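Local atomic coordinates of F21M12.9 protein (Arabidopsis thaliana, PDB entry 3ADG), a protein that binds double-stranded RNA, this chain being the first of its two RNA-binding domains, and assists DICER-LIKE 1 in accurate processing of microRNA precursors in the nucleus. Residues Y12-I25 / F36-N48. Residues are numbered along the deposited sequence; the frame is centred on the assembly and turned at random.
Sequences YAQKYKLPTPVYEI and FQSTVILDGVRYN
E24 reaches across strand 35-42 to R46 on the strand beyond, its chain extended past CG, and the two charges meet end-on in a two-pronged salt bridge. R46 NH1 gives a nearly straight bond to E24 OE1 (3.0 Å, 172°), arriving from above the carboxylate plane. NH2 meets E24 OE2 at 2.9 Å, on the syn side but tilted out of that plane; the two flat groups are turned 43° apart. I41 CD1 lies alongside, against E24 CG and the carboxylate, and T39 CG2 covers one face of the guanidinium. With an alanine here instead of E24, R46 would probably lose its carboxylate mate, its guanidinium freer to turn, and I41 CD1 would lose the cover of the glutamate chain.

E24 N bonds to T39 O, while E24 O takes two donors from opposite faces of its plane: T39 N, and S38 OG at 2.8 Å. With OG anti to the backbone N (chi1 175°), S38 also sits at the edge of the Y23 ring. V22 and I41 form the other hydrogen-bonded antiparallel pair, V22 CG1 packing on I41 CB. Between these pairs, V40 CG2 lies over one face of Y23, a CH-pi contact 3.7 Å from the ring centroid, and presses tightly on P21 CB.

L42 anchors the other end. Its CD1 packs against A13 CB (3.8 Å), L18 CB and P19 O, while CD2 meets Y12 CD2 at 4.0 Å; L18 CD2 in turn rests on D43. A water donates to P19 O and accepts from D43 N, at the type I' turn from L42 to V45.

In this alpha-beta-beta-beta-alpha double-stranded RNA-binding domain, L42 thus ties helix 5-15 to the central strand 35-42. Y23 and P21 also touch L9 on that helix; Y12 touches L71 and Y23 touches E60 of helix 56-71, while E24 and R46 join the outer strands across the sheet's other face.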
loop_
_atom_site.group_PDB
_atom_site.type_symbol
_atom_site.label_atom_id
_atom_site.label_comp_id
_atom_site.label_asym_id
_atom_site.label_seq_id
_atom_site.Cartn_x
_atom_site.Cartn_y
_atom_site.Cartn_z
ATOM N N TYR A 12 -10.665 6.277 -5.159
ATOM C CA TYR A 12 -10.293 6.074 -6.561
ATOM C C TYR A 12 -10.871 4.762 -7.115
ATOM O O TYR A 12 -11.517 4.750 -8.191
ATOM C CB TYR A 12 -8.770 6.096 -6.731
ATOM C CG TYR A 12 -8.359 5.880 -8.187
ATOM C CD1 TYR A 12 -8.067 6.966 -9.020
ATOM C CD2 TYR A 12 -8.277 4.582 -8.727
ATOM C CE1 TYR A 12 -7.692 6.773 -10.375
ATOM C CE2 TYR A 12 -7.903 4.371 -10.069
ATOM C CZ TYR A 12 -7.621 5.488 -10.893
ATOM O OH TYR A 12 -7.259 5.293 -12.224
ATOM N N ALA A 13 -10.628 3.672 -6.378
ATOM C CA ALA A 13 -11.144 2.349 -6.753
ATOM C C ALA A 13 -12.657 2.423 -6.979
ATOM O O ALA A 13 -13.181 1.970 -8.004
ATOM C CB ALA A 13 -10.800 1.339 -5.705
ATOM N N GLN A 14 -13.357 3.036 -6.044
ATOM C CA GLN A 14 -14.810 3.047 -6.115
ATOM C C GLN A 14 -15.280 3.892 -7.298
ATOM O O GLN A 14 -16.163 3.478 -8.032
ATOM C CB GLN A 14 -15.377 3.577 -4.814
ATOM C CG GLN A 14 -16.858 3.338 -4.663
ATOM C CD GLN A 14 -17.336 3.959 -3.400
ATOM O OE1 GLN A 14 -17.824 5.092 -3.403
ATOM N NE2 GLN A 14 -17.139 3.267 -2.298
ATOM N N LYS A 15 -14.656 5.061 -7.477
ATOM C CA LYS A 15 -14.968 5.968 -8.589
ATOM C C LYS A 15 -14.858 5.277 -9.955
ATOM O O LYS A 15 -15.745 5.411 -10.817
ATOM C CB LYS A 15 -14.074 7.198 -8.538
ATOM C CG LYS A 15 -14.178 8.124 -9.739
ATOM C CD LYS A 15 -13.472 9.439 -9.428
ATOM C CE LYS A 15 -13.277 10.271 -10.696
ATOM N NZ LYS A 15 -12.678 11.634 -10.421
ATOM N N TYR A 16 -13.782 4.520 -10.113
ATOM C CA TYR A 16 -13.478 3.854 -11.357
ATOM C C TYR A 16 -13.958 2.395 -11.444
ATOM O O TYR A 16 -13.517 1.669 -12.335
ATOM C CB TYR A 16 -11.980 3.991 -11.635
ATOM C CG TYR A 16 -11.613 5.394 -11.990
ATOM C CD1 TYR A 16 -11.141 6.290 -11.033
ATOM C CD2 TYR A 16 -11.753 5.846 -13.289
ATOM C CE1 TYR A 16 -10.816 7.612 -11.388
ATOM C CE2 TYR A 16 -11.439 7.141 -13.653
ATOM C CZ TYR A 16 -10.962 8.013 -12.713
ATOM O OH TYR A 16 -10.680 9.299 -13.102
ATOM N N LYS A 17 -14.868 1.986 -10.551
ATOM C CA LYS A 17 -15.536 0.672 -10.647
ATOM C C LYS A 17 -14.524 -0.496 -10.607
ATOM O O LYS A 17 -14.635 -1.479 -11.379
ATOM C CB LYS A 17 -16.380 0.621 -11.927
ATOM C CG LYS A 17 -17.498 1.665 -11.974
ATOM C CD LYS A 17 -18.356 1.608 -10.703
ATOM C CE LYS A 17 -18.942 0.182 -10.446
ATOM N NZ LYS A 17 -20.023 0.189 -9.403
ATOM N N LEU A 18 -13.540 -0.355 -9.714
ATOM C CA LEU A 18 -12.520 -1.380 -9.465
ATOM C C LEU A 18 -12.714 -1.956 -8.074
ATOM O O LEU A 18 -13.187 -1.246 -7.177
ATOM C CB LEU A 18 -11.119 -0.726 -9.540
ATOM C CG LEU A 18 -10.886 0.175 -10.761
ATOM C CD1 LEU A 18 -9.565 0.945 -10.587
ATOM C CD2 LEU A 18 -10.862 -0.672 -12.072
ATOM N N PRO A 19 -12.326 -3.239 -7.866
ATOM C CA PRO A 19 -12.369 -3.766 -6.502
ATOM C C PRO A 19 -11.510 -2.960 -5.511
ATOM O O PRO A 19 -10.476 -2.359 -5.872
ATOM C CB PRO A 19 -11.811 -5.194 -6.653
ATOM C CG PRO A 19 -12.115 -5.557 -8.087
ATOM C CD PRO A 19 -11.847 -4.252 -8.823
ATOM N N THR A 20 -11.965 -2.941 -4.264
ATOM C CA THR A 20 -11.183 -2.377 -3.165
ATOM C C THR A 20 -9.750 -2.851 -3.271
ATOM O O THR A 20 -9.529 -4.066 -3.455
ATOM C CB THR A 20 -11.813 -2.781 -1.813
ATOM O OG1 THR A 20 -13.143 -2.235 -1.750
ATOM C CG2 THR A 20 -10.978 -2.254 -0.636
ATOM N N PRO A 21 -8.773 -1.906 -3.186
ATOM C CA PRO A 21 -7.362 -2.316 -3.215
ATOM C C PRO A 21 -7.122 -3.332 -2.124
ATOM O O PRO A 21 -7.653 -3.187 -1.017
ATOM C CB PRO A 21 -6.589 -1.026 -2.878
ATOM C CG PRO A 21 -7.506 0.103 -3.237
ATOM C CD PRO A 21 -8.929 -0.439 -3.072
ATOM N N VAL A 22 -6.351 -4.368 -2.439
ATOM C CA VAL A 22 -5.916 -5.318 -1.437
ATOM C C VAL A 22 -4.401 -5.154 -1.160
ATOM O O VAL A 22 -3.638 -4.831 -2.046
ATOM C CB VAL A 22 -6.233 -6.783 -1.820
ATOM C CG1 VAL A 22 -5.405 -7.279 -3.004
ATOM C CG2 VAL A 22 -5.956 -7.660 -0.655
ATOM N N TYR A 23 -4.009 -5.443 0.074
ATOM C CA TYR A 23 -2.655 -5.269 0.535
ATOM C C TYR A 23 -2.019 -6.608 0.900
ATOM O O TYR A 23 -2.586 -7.391 1.676
ATOM C CB TYR A 23 -2.632 -4.310 1.735
ATOM C CG TYR A 23 -3.081 -2.933 1.359
ATOM C CD1 TYR A 23 -4.438 -2.630 1.285
ATOM C CD2 TYR A 23 -2.141 -1.942 1.017
ATOM C CE1 TYR A 23 -4.866 -1.343 0.906
ATOM C CE2 TYR A 23 -2.553 -0.658 0.649
ATOM C CZ TYR A 23 -3.919 -0.381 0.569
ATOM O OH TYR A 23 -4.345 0.863 0.175
ATOM N N GLU A 24 -0.844 -6.863 0.335
ATOM C CA GLU A 24 0.022 -7.927 0.831
ATOM C C GLU A 24 1.014 -7.270 1.804
ATOM O O GLU A 24 1.541 -6.185 1.521
ATOM C CB GLU A 24 0.776 -8.591 -0.320
ATOM C CG GLU A 24 -0.050 -9.446 -1.261
ATOM C CD GLU A 24 0.728 -9.794 -2.517
ATOM O OE1 GLU A 24 0.140 -10.383 -3.423
ATOM O OE2 GLU A 24 1.937 -9.454 -2.584
ATOM N N ILE A 25 1.195 -7.893 2.967
ATOM C CA ILE A 25 2.119 -7.423 4.001
ATOM C C ILE A 25 3.288 -8.422 4.085
ATOM O O ILE A 25 3.068 -9.617 4.285
ATOM C CB ILE A 25 1.413 -7.324 5.403
ATOM C CG1 ILE A 25 0.174 -6.393 5.351
ATOM C CG2 ILE A 25 2.395 -6.905 6.493
ATOM C CD1 ILE A 25 -0.798 -6.551 6.522
ATOM N N PHE A 36 8.742 -4.028 7.668
ATOM C CA PHE A 36 7.534 -4.264 6.906
ATOM C C PHE A 36 7.631 -3.558 5.567
ATOM O O PHE A 36 8.127 -2.438 5.475
ATOM C CB PHE A 36 6.305 -3.732 7.680
ATOM C CG PHE A 36 6.010 -4.480 8.962
ATOM C CD1 PHE A 36 6.696 -4.195 10.145
ATOM C CD2 PHE A 36 5.030 -5.474 8.991
ATOM C CE1 PHE A 36 6.404 -4.876 11.337
ATOM C CE2 PHE A 36 4.745 -6.168 10.178
ATOM C CZ PHE A 36 5.429 -5.889 11.334
ATOM N N GLN A 37 7.076 -4.216 4.559
ATOM C CA GLN A 37 6.983 -3.734 3.200
ATOM C C GLN A 37 5.612 -4.194 2.758
ATOM O O GLN A 37 5.138 -5.253 3.202
ATOM C CB GLN A 37 8.067 -4.383 2.338
ATOM C CG GLN A 37 8.293 -3.677 0.993
ATOM C CD GLN A 37 7.495 -4.272 -0.188
ATOM O OE1 GLN A 37 7.093 -5.446 -0.182
ATOM N NE2 GLN A 37 7.298 -3.457 -1.226
ATOM N N SER A 38 4.974 -3.426 1.892
ATOM C CA SER A 38 3.650 -3.832 1.420
ATOM C C SER A 38 3.539 -3.653 -0.093
ATOM O O SER A 38 4.165 -2.771 -0.679
ATOM C CB SER A 38 2.546 -3.041 2.141
ATOM O OG SER A 38 1.275 -3.354 1.613
ATOM N N THR A 39 2.723 -4.496 -0.704
ATOM C CA THR A 39 2.344 -4.357 -2.089
ATOM C C THR A 39 0.854 -4.180 -2.057
ATOM O O THR A 39 0.164 -4.952 -1.372
ATOM C CB THR A 39 2.697 -5.606 -2.931
ATOM O OG1 THR A 39 4.105 -5.845 -2.867
ATOM C CG2 THR A 39 2.270 -5.412 -4.425
ATOM N N VAL A 40 0.384 -3.134 -2.727
ATOM C CA VAL A 40 -1.044 -2.928 -2.969
ATOM C C VAL A 40 -1.358 -3.387 -4.380
ATOM O O VAL A 40 -0.605 -3.088 -5.339
ATOM C CB VAL A 40 -1.566 -1.464 -2.678
ATOM C CG1 VAL A 40 -0.985 -0.440 -3.641
ATOM C CG2 VAL A 40 -3.123 -1.402 -2.699
ATOM N N ILE A 41 -2.477 -4.098 -4.501
ATOM C CA ILE A 41 -2.934 -4.606 -5.770
ATOM C C ILE A 41 -4.284 -3.975 -6.120
ATOM O O ILE A 41 -5.267 -4.106 -5.369
ATOM C CB ILE A 41 -3.001 -6.147 -5.773
ATOM C CG1 ILE A 41 -1.638 -6.738 -5.364
ATOM C CG2 ILE A 41 -3.426 -6.661 -7.138
ATOM C CD1 ILE A 41 -1.541 -7.218 -3.872
ATOM N N LEU A 42 -4.300 -3.284 -7.257
ATOM C CA LEU A 42 -5.487 -2.576 -7.744
ATOM C C LEU A 42 -5.637 -2.792 -9.243
ATOM O O LEU A 42 -4.695 -2.583 -10.008
ATOM C CB LEU A 42 -5.397 -1.064 -7.420
ATOM C CG LEU A 42 -6.561 -0.202 -7.949
ATOM C CD1 LEU A 42 -7.904 -0.557 -7.267
ATOM C CD2 LEU A 42 -6.210 1.292 -7.867
ATOM N N ASP A 43 -6.824 -3.220 -9.665
ATOM C CA ASP A 43 -7.090 -3.446 -11.095
ATOM C C ASP A 43 -5.974 -4.291 -11.729
ATOM O O ASP A 43 -5.497 -3.966 -12.820
ATOM C CB ASP A 43 -7.232 -2.098 -11.822
ATOM C CG ASP A 43 -7.887 -2.230 -13.200
ATOM O OD1 ASP A 43 -8.650 -3.195 -13.421
ATOM O OD2 ASP A 43 -7.638 -1.350 -14.052
ATOM N N GLY A 44 -5.539 -5.337 -11.023
ATOM C CA GLY A 44 -4.485 -6.230 -11.512
ATOM C C GLY A 44 -3.053 -5.723 -11.345
ATOM O O GLY A 44 -2.101 -6.508 -11.461
ATOM N N VAL A 45 -2.906 -4.419 -11.087
ATOM C CA VAL A 45 -1.605 -3.751 -11.065
ATOM C C VAL A 45 -1.022 -3.761 -9.643
ATOM O O VAL A 45 -1.721 -3.442 -8.672
ATOM C CB VAL A 45 -1.694 -2.276 -11.565
ATOM C CG1 VAL A 45 -0.268 -1.698 -11.723
ATOM C CG2 VAL A 45 -2.471 -2.170 -12.905
ATOM N N ARG A 46 0.259 -4.126 -9.535
ATOM C CA ARG A 46 0.955 -4.222 -8.239
ATOM C C ARG A 46 1.850 -3.011 -7.983
ATOM O O ARG A 46 2.702 -2.678 -8.792
ATOM C CB ARG A 46 1.806 -5.486 -8.181
ATOM C CG ARG A 46 1.012 -6.788 -8.365
ATOM C CD ARG A 46 1.924 -8.036 -8.391
ATOM N NE ARG A 46 2.808 -8.132 -7.217
ATOM C CZ ARG A 46 2.447 -8.700 -6.071
ATOM N NH1 ARG A 46 1.210 -9.197 -5.939
ATOM N NH2 ARG A 46 3.300 -8.744 -5.064
ATOM N N TYR A 47 1.688 -2.376 -6.830
ATOM C CA TYR A 47 2.512 -1.189 -6.511
ATOM C C TYR A 47 3.174 -1.453 -5.197
ATOM O O TYR A 47 2.495 -1.836 -4.251
ATOM C CB TYR A 47 1.644 0.054 -6.377
ATOM C CG TYR A 47 0.721 0.331 -7.547
ATOM C CD1 TYR A 47 -0.566 -0.189 -7.574
ATOM C CD2 TYR A 47 1.144 1.124 -8.626
ATOM C CE1 TYR A 47 -1.414 0.076 -8.643
ATOM C CE2 TYR A 47 0.290 1.419 -9.686
ATOM C CZ TYR A 47 -0.982 0.876 -9.689
ATOM O OH TYR A 47 -1.836 1.149 -10.714
ATOM N N ASN A 48 4.478 -1.198 -5.118
ATOM C CA ASN A 48 5.236 -1.575 -3.956
ATOM C C ASN A 48 5.581 -0.378 -3.078
ATOM O O ASN A 48 5.977 0.667 -3.570
ATOM C CB ASN A 48 6.484 -2.329 -4.388
ATOM C CG ASN A 48 6.143 -3.716 -4.907
ATOM O OD1 ASN A 48 5.992 -3.942 -6.119
ATOM N ND2 ASN A 48 5.952 -4.629 -3.993
HETATM O O HOH W 1 -8.910 -4.022 -7.431
HETATM O O HOH W 2 -7.547 -5.407 -5.680
#